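Local coordinates for putative uncharacterized protein (Pyrococcus furiosus, PDB 3VR0) that acts as an archaeal proteasome activator, PbaB, and is related to the proteasome assembly chaperones of the PAC2 family, at residues Leu65-Pro68 and His69-His72; Phe120-Ala123 and Gly124-Asp128; Ile42-Val45 and Gly46-Ala49. All coordinates share one frame; numbering follows the deposited sequence.

How the contacts relate
The three contacts follow one another along the chain and neither nest nor cross. Each is local; contacts 1 and 3 close short turns, while contact 2 lies within one helix. Contact 3 comes first. It turns the loop after strand 34-37 into helix 45-57. That helix is followed by strand 60-66, at whose end contact 1 makes a tight turn toward strand 73-76. Contact 2 comes later, within helix 116-131. Contacts 1 and 2 touch: S67 and L65 pack on V122 and M126, while H69 and E121 share a gold ion. They tie the end of a sheet strand to a helix. Contact 3 lies apart, its centre about 20 Å from the centre of contact 1.

Contact 1. Residues Leu65-Pro68 and His69-His72; sequences LYSP and HFMH
S67 and F70 are the first and last residues of a type I beta turn. The turn bond runs from F70 N to S67 O, 3.1 Å long, with an angle of 161° at the hydrogen. S67 adds a second bond inside the turn: its OG accepts from H69 N at 3.1 Å, which makes an ST turn. The same hydroxyl sits at the edge of the H69 ring and also bonds T20. F70 folds back under S67. Its CG lies anti to the carbonyl carbon (chi1 -76°), which brings one ring face beneath S67 CB. That carbon stands 3.7 Å from the ring centroid, 7° off the normal, a CH-pi contact. L65 crosses F70 at about a right angle, with CD2 3.8 Å from F70 CZ. With an alanine at F70, S67 CB and L65 CD2 would probably lose the ring they pack on, and a gap would open beside the turn. P68 packs on F120 of a second subunit. H69 ND1 bonds D115, and H69 joins E121 at a gold ion. This combined beta and ST turn ends a sheet strand and carries H69, a ligand of the gold ion bound here.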
loop_
_atom_site.group_PDB
_atom_site.type_symbol
_atom_site.label_atom_id
_atom_site.label_comp_id
_atom_site.label_asym_id
_atom_site.label_seq_id
_atom_site.Cartn_x
_atom_site.Cartn_y
_atom_site.Cartn_z
ATOM N N LEU C 65 -13.305 4.497 -18.581
ATOM C CA LEU C 65 -12.959 4.595 -17.162
ATOM C C LEU C 65 -11.452 4.739 -17.007
ATOM O O LEU C 65 -10.694 3.996 -17.598
ATOM C CB LEU C 65 -13.499 3.375 -16.421
ATOM C CG LEU C 65 -13.320 3.299 -14.903
ATOM C CD1 LEU C 65 -14.426 2.441 -14.265
ATOM C CD2 LEU C 65 -11.880 2.739 -14.524
ATOM N N TYR C 66 -11.016 5.700 -16.223
ATOM C CA TYR C 66 -9.625 5.799 -15.872
ATOM C C TYR C 66 -9.527 5.741 -14.358
ATOM O O TYR C 66 -10.427 6.200 -13.653
ATOM C CB TYR C 66 -9.064 7.156 -16.330
ATOM C CG TYR C 66 -9.161 7.366 -17.860
ATOM C CD1 TYR C 66 -8.170 6.886 -18.701
ATOM C CD2 TYR C 66 -10.281 8.001 -18.436
ATOM C CE1 TYR C 66 -8.257 7.065 -20.097
ATOM C CE2 TYR C 66 -10.394 8.192 -19.852
ATOM C CZ TYR C 66 -9.388 7.730 -20.657
ATOM O OH TYR C 66 -9.451 7.939 -22.026
ATOM N N SER C 67 -8.401 5.247 -13.866
ATOM C CA SER C 67 -8.215 5.096 -12.431
ATOM C C SER C 67 -6.793 5.340 -11.976
ATOM O O SER C 67 -5.854 4.783 -12.546
ATOM C CB SER C 67 -8.562 3.668 -12.041
ATOM O OG SER C 67 -8.478 3.579 -10.623
ATOM N N PRO C 68 -6.632 6.122 -10.924
ATOM C CA PRO C 68 -5.322 6.363 -10.293
ATOM C C PRO C 68 -4.856 5.109 -9.506
ATOM O O PRO C 68 -3.732 5.113 -8.996
ATOM C CB PRO C 68 -5.608 7.546 -9.322
ATOM C CG PRO C 68 -7.181 7.253 -8.927
ATOM C CD PRO C 68 -7.714 6.945 -10.310
ATOM N N HIS C 69 -5.690 4.052 -9.436
ATOM C CA HIS C 69 -5.296 2.749 -8.866
ATOM C C HIS C 69 -4.763 1.805 -9.931
ATOM O O HIS C 69 -4.292 0.718 -9.586
ATOM C CB HIS C 69 -6.458 2.071 -8.151
ATOM C CG HIS C 69 -6.904 2.828 -6.942
ATOM N ND1 HIS C 69 -6.288 2.692 -5.711
ATOM C CD2 HIS C 69 -7.869 3.775 -6.782
ATOM C CE1 HIS C 69 -6.864 3.510 -4.846
ATOM N NE2 HIS C 69 -7.830 4.172 -5.465
ATOM N N PHE C 70 -4.841 2.191 -11.217
ATOM C CA PHE C 70 -4.272 1.351 -12.273
ATOM C C PHE C 70 -2.762 1.553 -12.280
ATOM O O PHE C 70 -2.271 2.528 -11.721
ATOM C CB PHE C 70 -4.828 1.751 -13.650
ATOM C CG PHE C 70 -6.252 1.287 -13.910
ATOM C CD1 PHE C 70 -6.834 0.281 -13.133
ATOM C CD2 PHE C 70 -6.995 1.833 -14.971
ATOM C CE1 PHE C 70 -8.171 -0.189 -13.407
ATOM C CE2 PHE C 70 -8.343 1.402 -15.239
ATOM C CZ PHE C 70 -8.918 0.382 -14.449
ATOM N N MET C 71 -2.014 0.683 -12.942
ATOM C CA MET C 71 -0.554 0.882 -13.050
ATOM C C MET C 71 -0.219 2.291 -13.587
ATOM O O MET C 71 -0.904 2.832 -14.498
ATOM C CB MET C 71 0.048 -0.210 -13.930
ATOM C CG MET C 71 1.558 -0.096 -14.164
ATOM S SD MET C 71 2.520 -0.156 -12.633
ATOM C CE MET C 71 4.049 0.291 -13.477
ATOM N N HIS C 72 0.838 2.865 -13.019
ATOM C CA HIS C 72 1.205 4.237 -13.255
ATOM C C HIS C 72 1.969 4.400 -14.565
ATOM O O HIS C 72 3.133 4.808 -14.583
ATOM C CB HIS C 72 2.001 4.781 -12.053
ATOM C CG HIS C 72 3.158 3.923 -11.621
ATOM N ND1 HIS C 72 3.012 2.851 -10.758
ATOM C CD2 HIS C 72 4.489 4.005 -11.900
ATOM C CE1 HIS C 72 4.201 2.306 -10.533
ATOM N NE2 HIS C 72 5.114 2.980 -11.216
#

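Contact 2. Residues Phe120-Ala123 and Gly124-Asp128; sequences FEVA and GKMLD
V122 and M126 lie side by side, one helical turn apart, and point the same way. They form the close-packed flank of this part of helix 116-131. V122 CG1 meets M126 CE at 3.7 Å. The M126 chain is extended beyond CG (chi2 -175°), and this carries its methyl out alongside the valine. M126 N bonds V122 O at 2.9 Å, with 171° at the hydrogen, and M126 CG also lies 3.4 Å from that oxygen. Outside the segments, V122 packs on S67 and M126 on F89, so this flank is buried against the turn just after strand 60-66 and against strand 87-92. A123 and L127 are also buried. L127 N bonds A123 O, with L127 CG 3.3 Å from the same oxygen, and both side chains pack on I199 of helix 192-202.

The other flank is looser and partly exposed. It carries E121, G124, K125 and D128. K125 N bonds E121 O at 3.1 Å, but the side chains do not pair: K125 NZ is 7.9 Å from E121 OE1. One spot here is tight: a beta carbon on G124, whose N bonds F120 O, would come only 3.1 Å from that oxygen.

E121 and D128 find polar partners outside these segments. D128 makes a salt bridge to R203. E121 bonds T20 through OE1 and also contacts a gold ion. The ion would probably favour a charged carboxylate at E121, so one helix combines an apolar packing flank with an edge that holds a gold ion in this crystal.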
loop_
_atom_site.group_PDB
_atom_site.type_symbol
_atom_site.label_atom_id
_atom_site.label_comp_id
_atom_site.label_asym_id
_atom_site.label_seq_id
_atom_site.Cartn_x
_atom_site.Cartn_y
_atom_site.Cartn_z
ATOM N N PHE C 120 -12.245 -2.504 -5.126
ATOM C CA PHE C 120 -13.571 -2.209 -4.658
ATOM C C PHE C 120 -14.019 -0.860 -5.197
ATOM O O PHE C 120 -15.181 -0.701 -5.546
ATOM C CB PHE C 120 -13.675 -2.205 -3.118
ATOM C CG PHE C 120 -13.675 -3.591 -2.507
ATOM C CD1 PHE C 120 -14.876 -4.222 -2.181
ATOM C CD2 PHE C 120 -12.480 -4.273 -2.296
ATOM C CE1 PHE C 120 -14.870 -5.513 -1.643
ATOM C CE2 PHE C 120 -12.463 -5.544 -1.770
ATOM C CZ PHE C 120 -13.657 -6.166 -1.438
ATOM N N GLU C 121 -13.114 0.129 -5.194
ATOM C CA GLU C 121 -13.423 1.432 -5.692
ATOM C C GLU C 121 -13.741 1.427 -7.186
ATOM O O GLU C 121 -14.677 2.067 -7.569
ATOM C CB GLU C 121 -12.252 2.373 -5.506
ATOM C CG GLU C 121 -12.747 3.748 -5.344
ATOM C CD GLU C 121 -11.819 4.754 -5.910
ATOM O OE1 GLU C 121 -11.511 4.650 -7.114
ATOM O OE2 GLU C 121 -11.418 5.651 -5.142
ATOM N N VAL C 122 -12.950 0.729 -8.012
ATOM C CA VAL C 122 -13.240 0.652 -9.454
ATOM C C VAL C 122 -14.600 -0.085 -9.693
ATOM O O VAL C 122 -15.488 0.434 -10.393
ATOM C CB VAL C 122 -12.081 -0.029 -10.223
ATOM C CG1 VAL C 122 -12.519 -0.427 -11.701
ATOM C CG2 VAL C 122 -10.835 0.850 -10.226
ATOM N N ALA C 123 -14.770 -1.271 -9.109
ATOM C CA ALA C 123 -16.041 -2.006 -9.198
ATOM C C ALA C 123 -17.278 -1.187 -8.769
ATOM O O ALA C 123 -18.334 -1.244 -9.388
ATOM C CB ALA C 123 -15.966 -3.251 -8.348
ATOM N N GLY C 124 -17.137 -0.467 -7.660
ATOM C CA GLY C 124 -18.175 0.387 -7.143
ATOM C C GLY C 124 -18.521 1.513 -8.139
ATOM O O GLY C 124 -19.716 1.760 -8.365
ATOM N N LYS C 125 -17.507 2.184 -8.716
ATOM C CA LYS C 125 -17.780 3.226 -9.730
ATOM C C LYS C 125 -18.464 2.623 -10.971
ATOM O O LYS C 125 -19.377 3.235 -11.522
ATOM C CB LYS C 125 -16.507 3.943 -10.200
ATOM C CG LYS C 125 -15.970 4.973 -9.206
ATOM C CD LYS C 125 -16.824 6.278 -9.169
ATOM C CE LYS C 125 -17.013 6.890 -10.544
ATOM N NZ LYS C 125 -17.705 8.217 -10.403
ATOM N N MET C 126 -18.005 1.462 -11.417
ATOM C CA MET C 126 -18.697 0.764 -12.538
ATOM C C MET C 126 -20.148 0.503 -12.204
ATOM O O MET C 126 -21.008 0.699 -13.073
ATOM C CB MET C 126 -18.064 -0.555 -12.906
ATOM C CG MET C 126 -16.694 -0.412 -13.465
ATOM S SD MET C 126 -16.055 -2.024 -14.005
ATOM C CE MET C 126 -14.537 -1.377 -14.709
ATOM N N LEU C 127 -20.416 0.034 -10.976
ATOM C CA LEU C 127 -21.798 -0.219 -10.610
ATOM C C LEU C 127 -22.613 1.078 -10.529
ATOM O O LEU C 127 -23.767 1.035 -10.926
ATOM C CB LEU C 127 -21.981 -1.058 -9.330
ATOM C CG LEU C 127 -21.391 -2.474 -9.525
ATOM C CD1 LEU C 127 -21.140 -3.133 -8.221
ATOM C CD2 LEU C 127 -22.228 -3.381 -10.439
ATOM N N ASP C 128 -22.051 2.181 -9.998
ATOM C CA ASP C 128 -22.823 3.437 -9.886
ATOM C C ASP C 128 -23.216 3.900 -11.297
ATOM O O ASP C 128 -24.278 4.446 -11.511
ATOM C CB ASP C 128 -22.040 4.603 -9.224
ATOM C CG ASP C 128 -21.659 4.341 -7.738
ATOM O OD1 ASP C 128 -22.259 3.479 -7.047
ATOM O OD2 ASP C 128 -20.728 5.015 -7.264
#

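Contact 3. Residues Ile42-Val45 and Gly46-Ala49; sequences IGLV and GKLA
L44 and L48 meet at the start of helix 45-57. L48 N donates to L44 O at 3.0 Å, with 165° at the hydrogen, the first of two bonds across the contact. A49 N donates to V45 O at 3.1 Å in the same way. The L48 side chain stays over the bonded oxygen, with CG 3.4 Å from L44 O. A49 CB lies near V45 O, at 3.3 Å. On the partly exposed side, L44 CD2 comes within 4.2 Å of K47 CD, a slack contact.

The next shell sets the end of the helix. L44 is the N-cap residue, but a leucine has no polar side-chain group to cap with. The amides of V45 and G46 are taken by I42 O and a water. V45 N bonds I42 O at 3.1 Å. The water donates to I42 O at 2.8 Å and accepts from G46 N at 3.1 Å. I42 O thus serves two partners. G43 and L44 both take left-handed backbone angles, and the turn they make brings I42 O back to V45 N. Glycine suits the first of these positions, since a beta carbon there would also crowd V45 CG2.

Farther out, the loop and helix are fixed by the rest of the fold. G43 has a backbone bond with D220. V45 packs on A223 and V227 of helix 221-235, and L48 on A221 and A224. The K47 chain is extended throughout (chi1 -179°), which carries NZ to G107 O at the end of strand 102-107. The whole is a strand-loop-helix connection in an alpha/beta fold, its helix N terminus capped by backbone and water.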
loop_
_atom_site.group_PDB
_atom_site.type_symbol
_atom_site.label_atom_id
_atom_site.label_comp_id
_atom_site.label_asym_id
_atom_site.label_seq_id
_atom_site.Cartn_x
_atom_site.Cartn_y
_atom_site.Cartn_z
ATOM N N ILE C 42 -7.789 -14.585 -16.181
ATOM C CA ILE C 42 -7.269 -15.916 -16.552
ATOM C C ILE C 42 -7.473 -16.196 -18.051
ATOM O O ILE C 42 -8.611 -16.173 -18.549
ATOM C CB ILE C 42 -7.968 -17.041 -15.725
ATOM C CG1 ILE C 42 -7.833 -16.799 -14.203
ATOM C CG2 ILE C 42 -7.471 -18.464 -16.142
ATOM C CD1 ILE C 42 -6.448 -16.564 -13.774
ATOM N N GLY C 43 -6.364 -16.423 -18.757
ATOM C CA GLY C 43 -6.384 -16.903 -20.148
ATOM C C GLY C 43 -6.932 -15.910 -21.149
ATOM O O GLY C 43 -7.173 -16.260 -22.286
ATOM N N LEU C 44 -7.083 -14.662 -20.711
ATOM C CA LEU C 44 -7.795 -13.591 -21.422
ATOM C C LEU C 44 -9.154 -14.032 -21.911
ATOM O O LEU C 44 -9.620 -13.549 -22.919
ATOM C CB LEU C 44 -6.938 -12.956 -22.521
ATOM C CG LEU C 44 -5.696 -12.228 -22.013
ATOM C CD1 LEU C 44 -4.722 -11.927 -23.146
ATOM C CD2 LEU C 44 -6.043 -10.959 -21.235
ATOM N N VAL C 45 -9.762 -14.952 -21.173
ATOM C CA VAL C 45 -11.019 -15.568 -21.546
ATOM C C VAL C 45 -12.177 -14.571 -21.628
ATOM O O VAL C 45 -12.825 -14.476 -22.667
ATOM C CB VAL C 45 -11.446 -16.695 -20.552
ATOM C CG1 VAL C 45 -12.890 -17.099 -20.816
ATOM C CG2 VAL C 45 -10.546 -17.898 -20.656
ATOM N N GLY C 46 -12.448 -13.884 -20.508
ATOM C CA GLY C 46 -13.513 -12.876 -20.416
ATOM C C GLY C 46 -13.296 -11.782 -21.438
ATOM O O GLY C 46 -14.228 -11.370 -22.114
ATOM N N LYS C 47 -12.057 -11.320 -21.568
ATOM C CA LYS C 47 -11.739 -10.279 -22.529
ATOM C C LYS C 47 -11.981 -10.650 -24.007
ATOM O O LYS C 47 -12.570 -9.866 -24.751
ATOM C CB LYS C 47 -10.323 -9.773 -22.340
ATOM C CG LYS C 47 -9.983 -8.664 -23.324
ATOM C CD LYS C 47 -8.598 -8.112 -23.074
ATOM C CE LYS C 47 -8.318 -6.925 -23.997
ATOM N NZ LYS C 47 -7.344 -6.003 -23.360
ATOM N N LEU C 48 -11.502 -11.822 -24.433
ATOM C CA LEU C 48 -11.716 -12.285 -25.812
ATOM C C LEU C 48 -13.178 -12.421 -26.100
ATOM O O LEU C 48 -13.642 -11.990 -27.133
ATOM C CB LEU C 48 -11.070 -13.645 -26.077
ATOM C CG LEU C 48 -9.565 -13.670 -26.268
ATOM C CD1 LEU C 48 -9.175 -15.130 -26.324
ATOM C CD2 LEU C 48 -9.168 -12.966 -27.549
ATOM N N ALA C 49 -13.872 -13.041 -25.170
ATOM C CA ALA C 49 -15.304 -13.205 -25.210
ATOM C C ALA C 49 -15.991 -11.824 -25.369
ATOM O O ALA C 49 -16.791 -11.655 -26.277
ATOM C CB ALA C 49 -15.773 -13.905 -23.990
HETATM O O HOH W 1 -10.377 -14.038 -18.175
#